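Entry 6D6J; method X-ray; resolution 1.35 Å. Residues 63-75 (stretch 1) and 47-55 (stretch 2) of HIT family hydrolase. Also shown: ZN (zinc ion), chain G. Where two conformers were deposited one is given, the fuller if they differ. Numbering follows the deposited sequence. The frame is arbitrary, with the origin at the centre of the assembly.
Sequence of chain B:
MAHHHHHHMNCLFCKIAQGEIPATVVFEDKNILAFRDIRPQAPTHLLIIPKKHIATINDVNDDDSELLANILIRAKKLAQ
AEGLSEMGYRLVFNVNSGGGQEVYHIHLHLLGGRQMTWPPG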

ATOM      1  N   ASP B  63      15.522  -8.382  -4.549  1.00 15.89           N
ATOM      2  CA  ASP B  63      16.608  -7.564  -4.018  0.54 17.19           C
ATOM      3  C   ASP B  63      16.169  -6.162  -3.601  1.00 15.68           C
ATOM      4  O   ASP B  63      16.922  -5.487  -2.901  1.00 17.26           O
ATOM      5  CB  ASP B  63      17.787  -7.503  -4.993  0.54 19.49           C
ATOM      6  CG  ASP B  63      17.392  -6.985  -6.364  0.54 21.60           C
ATOM      7  OD1 ASP B  63      16.189  -6.736  -6.595  0.54 22.36           O
ATOM      8  OD2 ASP B  63      18.292  -6.838  -7.220  0.54 23.10           O
ATOM      9  N   ASP B  64      14.986  -5.702  -3.993  1.00 11.15           N
ATOM     10  CA  ASP B  64      14.475  -4.416  -3.526  1.00 10.15           C
ATOM     11  C   ASP B  64      13.255  -4.584  -2.623  1.00  7.40           C
ATOM     12  O   ASP B  64      12.638  -3.585  -2.238  1.00  7.23           O
ATOM     13  CB  ASP B  64      14.118  -3.505  -4.711  1.00 11.77           C
ATOM     14  CG  ASP B  64      15.334  -2.903  -5.411  1.00 14.78           C
ATOM     15  OD1 ASP B  64      16.196  -2.341  -4.729  1.00 16.69           O
ATOM     16  OD2 ASP B  64      15.397  -2.959  -6.650  1.00 15.70           O
ATOM     17  N   SER B  65      12.877  -5.823  -2.287  1.00  7.53           N
ATOM     18  CA  SER B  65      11.631  -6.000  -1.548  1.00  7.94           C
ATOM     19  C   SER B  65      11.736  -5.514  -0.112  1.00  7.60           C
ATOM     20  O   SER B  65      10.748  -5.016   0.426  1.00  6.94           O
ATOM     21  CB  SER B  65      11.142  -7.445  -1.617  1.00  8.86           C
ATOM     22  OG  SER B  65      12.034  -8.305  -0.927  1.00 10.80           O
ATOM     23  N   GLU B  66      12.911  -5.628   0.514  1.00  7.27           N
ATOM     24  CA  GLU B  66      13.097  -5.073   1.852  1.00  8.04           C
ATOM     25  C   GLU B  66      12.974  -3.551   1.844  1.00  7.12           C
ATOM     26  O   GLU B  66      12.333  -2.967   2.723  1.00  6.92           O
ATOM     27  CB  GLU B  66      14.450  -5.514   2.410  1.00 11.16           C
ATOM     28  CG  GLU B  66      14.729  -4.925   3.801  1.00 14.86           C
ATOM     29  CD  GLU B  66      16.001  -5.457   4.419  1.00 18.43           C
ATOM     30  OE1 GLU B  66      15.926  -6.139   5.469  1.00 19.22           O
ATOM     31  OE2 GLU B  66      17.080  -5.203   3.850  1.00 20.21           O
ATOM     32  N   LEU B  67      13.572  -2.893   0.848  1.00  6.93           N
ATOM     33  CA  LEU B  67      13.388  -1.455   0.682  1.00  6.53           C
ATOM     34  C   LEU B  67      11.908  -1.090   0.578  1.00  6.37           C
ATOM     35  O   LEU B  67      11.441  -0.133   1.214  1.00  6.36           O
ATOM     36  CB  LEU B  67      14.169  -0.995  -0.553  1.00  7.66           C
ATOM     37  CG  LEU B  67      13.978   0.448  -0.996  1.00  8.12           C
ATOM     38  CD1 LEU B  67      14.480   1.443   0.054  1.00  9.08           C
ATOM     39  CD2 LEU B  67      14.699   0.654  -2.330  1.00  9.33           C
ATOM     40  N   LEU B  68      11.148  -1.856  -0.205  1.00  6.06           N
ATOM     41  CA  LEU B  68       9.723  -1.577  -0.351  1.00  6.43           C
ATOM     42  C   LEU B  68       8.990  -1.741   0.982  1.00  5.90           C
ATOM     43  O   LEU B  68       8.156  -0.900   1.354  1.00  5.89           O
ATOM     44  CB  LEU B  68       9.121  -2.480  -1.432  1.00  7.06           C
ATOM     45  CG  LEU B  68       7.693  -2.090  -1.845  1.00  8.39           C
ATOM     46  CD1 LEU B  68       7.669  -0.734  -2.551  1.00  9.15           C
ATOM     47  CD2 LEU B  68       7.070  -3.163  -2.730  1.00  8.35           C
ATOM     48  N   ALA B  69       9.303  -2.804   1.727  1.00  6.13           N
ATOM     49  CA  ALA B  69       8.700  -2.973   3.046  1.00  6.32           C
ATOM     50  C   ALA B  69       9.086  -1.832   3.971  1.00  5.82           C
ATOM     51  O   ALA B  69       8.271  -1.371   4.778  1.00  6.48           O
ATOM     52  CB  ALA B  69       9.139  -4.305   3.643  1.00  6.54           C
ATOM     53  N   ASN B  70      10.319  -1.340   3.851  1.00  5.59           N
ATOM     54  CA  ASN B  70      10.771  -0.263   4.722  1.00  6.23           C
ATOM     55  C   ASN B  70      10.104   1.061   4.380  1.00  5.78           C
ATOM     56  O   ASN B  70       9.917   1.904   5.266  1.00  5.92           O
ATOM     57  CB  ASN B  70      12.294  -0.169   4.697  1.00  7.57           C
ATOM     58  CG  ASN B  70      12.937  -1.274   5.502  1.00  9.33           C
ATOM     59  OD1 ASN B  70      12.282  -1.896   6.344  1.00 11.41           O
ATOM     60  ND2 ASN B  70      14.190  -1.545   5.230  1.00 11.34           N
ATOM     61  N   ILE B  71       9.708   1.247   3.120  1.00  5.76           N
ATOM     62  CA  ILE B  71       8.879   2.396   2.760  1.00  5.84           C
ATOM     63  C   ILE B  71       7.546   2.336   3.494  1.00  5.40           C
ATOM     64  O   ILE B  71       7.062   3.346   4.025  1.00  5.66           O
ATOM     65  CB  ILE B  71       8.724   2.449   1.231  1.00  6.48           C
ATOM     66  CG1 ILE B  71      10.039   2.917   0.602  1.00  7.85           C
ATOM     67  CG2 ILE B  71       7.544   3.319   0.812  1.00  6.81           C
ATOM     68  CD1 ILE B  71      10.117   2.658  -0.884  1.00  9.01           C
ATOM     69  N   LEU B  72       6.941   1.149   3.544  1.00  5.32           N
ATOM     70  CA  LEU B  72       5.683   0.957   4.258  1.00  5.64           C
ATOM     71  C   LEU B  72       5.856   1.180   5.758  1.00  5.70           C
ATOM     72  O   LEU B  72       5.049   1.879   6.388  1.00  5.96           O
ATOM     73  CB  LEU B  72       5.159  -0.443   3.949  1.00  6.61           C
ATOM     74  CG  LEU B  72       3.943  -0.920   4.722  1.00  7.89           C
ATOM     75  CD1 LEU B  72       2.771   0.016   4.547  1.00  8.76           C
ATOM     76  CD2 LEU B  72       3.560  -2.321   4.261  1.00  8.40           C
ATOM     77  N   ILE B  73       6.928   0.636   6.339  1.00  5.87           N
ATOM     78  CA  ILE B  73       7.188   0.853   7.757  1.00  6.64           C
ATOM     79  C   ILE B  73       7.411   2.333   8.040  1.00  6.09           C
ATOM     80  O   ILE B  73       6.882   2.875   9.016  1.00  6.48           O
ATOM     81  CB  ILE B  73       8.366  -0.020   8.216  1.00  6.67           C
ATOM     82  CG1 ILE B  73       7.984  -1.505   8.154  1.00  7.22           C
ATOM     83  CG2 ILE B  73       8.797   0.353   9.642  1.00  8.33           C
ATOM     84  CD1 ILE B  73       9.180  -2.446   8.171  1.00  7.70           C
ATOM     85  N   ARG B  74       8.180   3.019   7.190  1.00  5.99           N
ATOM     86  CA  ARG B  74       8.376   4.446   7.402  1.00  5.98           C
ATOM     87  C   ARG B  74       7.056   5.200   7.301  1.00  5.33           C
ATOM     88  O   ARG B  74       6.808   6.125   8.089  1.00  6.13           O
ATOM     89  CB  ARG B  74       9.416   5.004   6.436  1.00  6.45           C
ATOM     90  CG  ARG B  74       9.624   6.533   6.565  1.00  6.80           C
ATOM     91  CD  ARG B  74       9.892   6.963   8.017  1.00  7.66           C
ATOM     92  NE  ARG B  74      10.993   6.209   8.616  1.00  7.44           N
ATOM     93  CZ  ARG B  74      11.389   6.319   9.879  1.00  7.59           C
ATOM     94  NH1 ARG B  74      10.735   7.124  10.715  1.00  8.00           N
ATOM     95  NH2 ARG B  74      12.409   5.587  10.317  1.00  8.89           N
ATOM     96  N   ALA B  75       6.181   4.809   6.364  1.00  5.48           N
ATOM     97  CA  ALA B  75       4.885   5.484   6.277  1.00  6.11           C
ATOM     98  C   ALA B  75       4.084   5.372   7.571  1.00  5.52           C
ATOM     99  O   ALA B  75       3.453   6.349   7.994  1.00  6.20           O
ATOM    100  CB  ALA B  75       4.072   4.949   5.111  1.00  6.50           C
TER
HETATM  101 ZN    ZN G 200      13.190   8.640 -10.251  0.93  7.24          ZN
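Stretch 2 (47-55) LIIPKKHIA

Stretch 2 enters as a β-strand, residues 47-50, that begins earlier in the chain. From Lys 51 to Ala 55 it continues as loop or turn. Stretch 1 is helical, with regular i to i+4 hydrogen bonds such as Ile 71 N to Leu 67 O at 2.9 Å. The strand runs nearly antiparallel to the helix, with 155° between their N-to-C directions. Their axes come as close as 8.4 Å. The nearly antiparallel sense is seen in the register. Ile 48 lies by Ile 71, with their CA atoms 6.3 Å apart, and the later residues of stretch 2 lie by the beginning of stretch 1. There the spacing is wider, 9.1 Å between Asp 64 CA and Ile 54 CA. The two stretches bury 416 Å² in all, both sides summed.

Most of the contact is apolar. Strand side chains alternate, so Ile 48 and Pro 50 point toward the helix while Ile 49 points away. Ile 48 has the largest covered area of any residue in the contact. Ile 48 CG2 lies 3.8 Å from Ile 71 CG2, and Ile 48 CD1 lies 3.7 Å from Ala 75 CB. Arg 74 adds a looser approach through its aliphatic part, with Arg 74 CG 4.3 Å from Ile 48 CG2. The end of that arginine leads away from the strand.

Ile 71 also reaches Pro 50. Ile 71 CD1 is 3.6 Å from Pro 50 CD, and the same methyl is 4.1 Å from Ile 49 C. Ile 49 therefore meets the helix through its backbone. One turn earlier, Leu 67 CD2 packs 3.8 Å from Pro 50 CB. Leu 67 CD2 is also 4.2 Å from Ile 54 CD1, so this one methyl touches both the strand end and the loop. Leu 67, Ile 71 and Ala 75 are spaced four apart, which brings them to the same side of the helix.

The polar contact is a salt bridge between the loop and the early part of stretch 1. Lys 52 has all four chi angles in t, and this extended chain brings its amine to Asp 64. Lys 52 NZ donates a hydrogen bond to Asp 64 OD1 at 3.0 Å and a weak one to Asp 64 OD2 at 3.1 Å. Ile 54 CD1 lies 3.8 Å from Asp 64 CG, placing a methyl beside the carboxylate.

His 53 is out of reach of the helix. His 53 ND1 binds the zinc ion ZN at 2.1 Å, together with three atoms from elsewhere in the structure.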

ATOM      1  N   LEU B  47       3.946  11.608   0.507  1.00  5.19           N
ATOM      2  CA  LEU B  47       4.507  10.620  -0.407  1.00  5.23           C
ATOM      3  C   LEU B  47       5.793  10.085   0.201  1.00  4.52           C
ATOM      4  O   LEU B  47       6.629  10.866   0.667  1.00  5.58           O
ATOM      5  CB  LEU B  47       4.846  11.279  -1.751  1.00  6.19           C
ATOM      6  CG  LEU B  47       3.641  11.908  -2.452  1.00  6.98           C
ATOM      7  CD1 LEU B  47       4.055  12.714  -3.671  1.00  8.59           C
ATOM      8  CD2 LEU B  47       2.630  10.845  -2.830  1.00  8.41           C
ATOM      9  N   ILE B  48       5.953   8.762   0.215  1.00  4.42           N
ATOM     10  CA  ILE B  48       7.163   8.119   0.724  1.00  4.74           C
ATOM     11  C   ILE B  48       7.796   7.390  -0.452  1.00  4.60           C
ATOM     12  O   ILE B  48       7.145   6.551  -1.095  1.00  4.74           O
ATOM     13  CB  ILE B  48       6.884   7.164   1.906  1.00  4.92           C
ATOM     14  CG1 ILE B  48       6.102   7.848   3.058  1.00  5.75           C
ATOM     15  CG2 ILE B  48       8.211   6.628   2.457  1.00  5.81           C
ATOM     16  CD1 ILE B  48       4.597   7.916   2.909  1.00  6.53           C
ATOM     17  N   ILE B  49       9.044   7.735  -0.758  1.00  5.02           N
ATOM     18  CA  ILE B  49       9.713   7.215  -1.957  1.00  4.58           C
ATOM     19  C   ILE B  49      11.060   6.599  -1.608  1.00  4.86           C
ATOM     20  O   ILE B  49      11.725   7.030  -0.647  1.00  5.63           O
ATOM     21  CB  ILE B  49       9.901   8.289  -3.053  1.00  5.59           C
ATOM     22  CG1 ILE B  49      10.964   9.348  -2.672  1.00  6.72           C
ATOM     23  CG2 ILE B  49       8.574   8.922  -3.409  1.00  7.35           C
ATOM     24  CD1 ILE B  49      11.398  10.194  -3.850  1.00  8.22           C
ATOM     25  N   PRO B  50      11.526   5.630  -2.388  1.00  5.22           N
ATOM     26  CA  PRO B  50      12.954   5.293  -2.342  1.00  5.52           C
ATOM     27  C   PRO B  50      13.767   6.391  -3.012  1.00  5.41           C
ATOM     28  O   PRO B  50      13.312   7.032  -3.965  1.00  6.38           O
ATOM     29  CB  PRO B  50      13.024   3.998  -3.161  1.00  6.65           C
ATOM     30  CG  PRO B  50      11.943   4.151  -4.201  1.00  7.31           C
ATOM     31  CD  PRO B  50      10.842   4.979  -3.525  1.00  6.15           C
ATOM     32  N   LYS B  51      14.997   6.599  -2.530  1.00  5.66           N
ATOM     33  CA  LYS B  51      15.917   7.456  -3.273  1.00  7.23           C
ATOM     34  C   LYS B  51      16.384   6.773  -4.562  1.00  7.47           C
ATOM     35  O   LYS B  51      16.596   7.435  -5.580  1.00  9.88           O
ATOM     36  CB  LYS B  51      17.073   7.870  -2.361  1.00  9.21           C
ATOM     37  CG  LYS B  51      16.651   8.820  -1.247  1.00 10.89           C
ATOM     38  CD  LYS B  51      17.837   9.147  -0.329  1.00 12.71           C
ATOM     39  CE  LYS B  51      17.518  10.290   0.587  1.00 13.97           C
ATOM     40  NZ  LYS B  51      18.697  10.621   1.435  1.00 14.56           N
ATOM     41  N   LYS B  52      16.526   5.453  -4.546  1.00  7.58           N
ATOM     42  CA  LYS B  52      16.778   4.689  -5.766  1.00  7.57           C
ATOM     43  C   LYS B  52      15.599   4.829  -6.731  1.00  6.98           C
ATOM     44  O   LYS B  52      14.434   4.770  -6.324  1.00  8.44           O
ATOM     45  CB  LYS B  52      16.941   3.202  -5.395  1.00  8.19           C
ATOM     46  CG  LYS B  52      17.157   2.266  -6.598  1.00  8.85           C
ATOM     47  CD  LYS B  52      17.392   0.857  -6.134  1.00 10.04           C
ATOM     48  CE  LYS B  52      17.651  -0.078  -7.282  1.00 12.86           C
ATOM     49  NZ  LYS B  52      18.092  -1.400  -6.793  1.00 15.25           N
ATOM     50  N   HIS B  53      15.897   5.001  -8.024  1.00  5.50           N
ATOM     51  CA  HIS B  53      14.852   5.058  -9.035  1.00  5.85           C
ATOM     52  C   HIS B  53      14.373   3.653  -9.382  1.00  6.15           C
ATOM     53  O   HIS B  53      15.130   2.838  -9.920  1.00  7.88           O
ATOM     54  CB  HIS B  53      15.352   5.768 -10.288  1.00  6.51           C
ATOM     55  CG  HIS B  53      14.302   5.879 -11.342  1.00  6.17           C
ATOM     56  ND1 HIS B  53      13.371   6.900 -11.368  1.00  6.63           N
ATOM     57  CD2 HIS B  53      14.001   5.059 -12.374  1.00  7.62           C
ATOM     58  CE1 HIS B  53      12.557   6.711 -12.391  1.00  7.12           C
ATOM     59  NE2 HIS B  53      12.911   5.599 -13.011  1.00  7.70           N
ATOM     60  N   ILE B  54      13.111   3.372  -9.074  1.00  6.14           N
ATOM     61  CA  ILE B  54      12.423   2.149  -9.470  1.00  6.17           C
ATOM     62  C   ILE B  54      11.106   2.620 -10.065  1.00  5.95           C
ATOM     63  O   ILE B  54      10.382   3.377  -9.416  1.00  6.81           O
ATOM     64  CB  ILE B  54      12.171   1.217  -8.266  1.00  7.05           C
ATOM     65  CG1 ILE B  54      13.479   0.862  -7.534  1.00  7.85           C
ATOM     66  CG2 ILE B  54      11.439  -0.026  -8.737  1.00  7.68           C
ATOM     67  CD1 ILE B  54      13.250   0.121  -6.211  1.00  9.49           C
ATOM     68  N   ALA B  55      10.795   2.194 -11.293  1.00  6.47           N
ATOM     69  CA  ALA B  55       9.704   2.834 -12.026  1.00  6.98           C
ATOM     70  C   ALA B  55       8.330   2.486 -11.461  1.00  6.31           C
ATOM     71  O   ALA B  55       7.492   3.374 -11.269  1.00  6.89           O
ATOM     72  CB  ALA B  55       9.750   2.474 -13.511  1.00  7.55           C
TER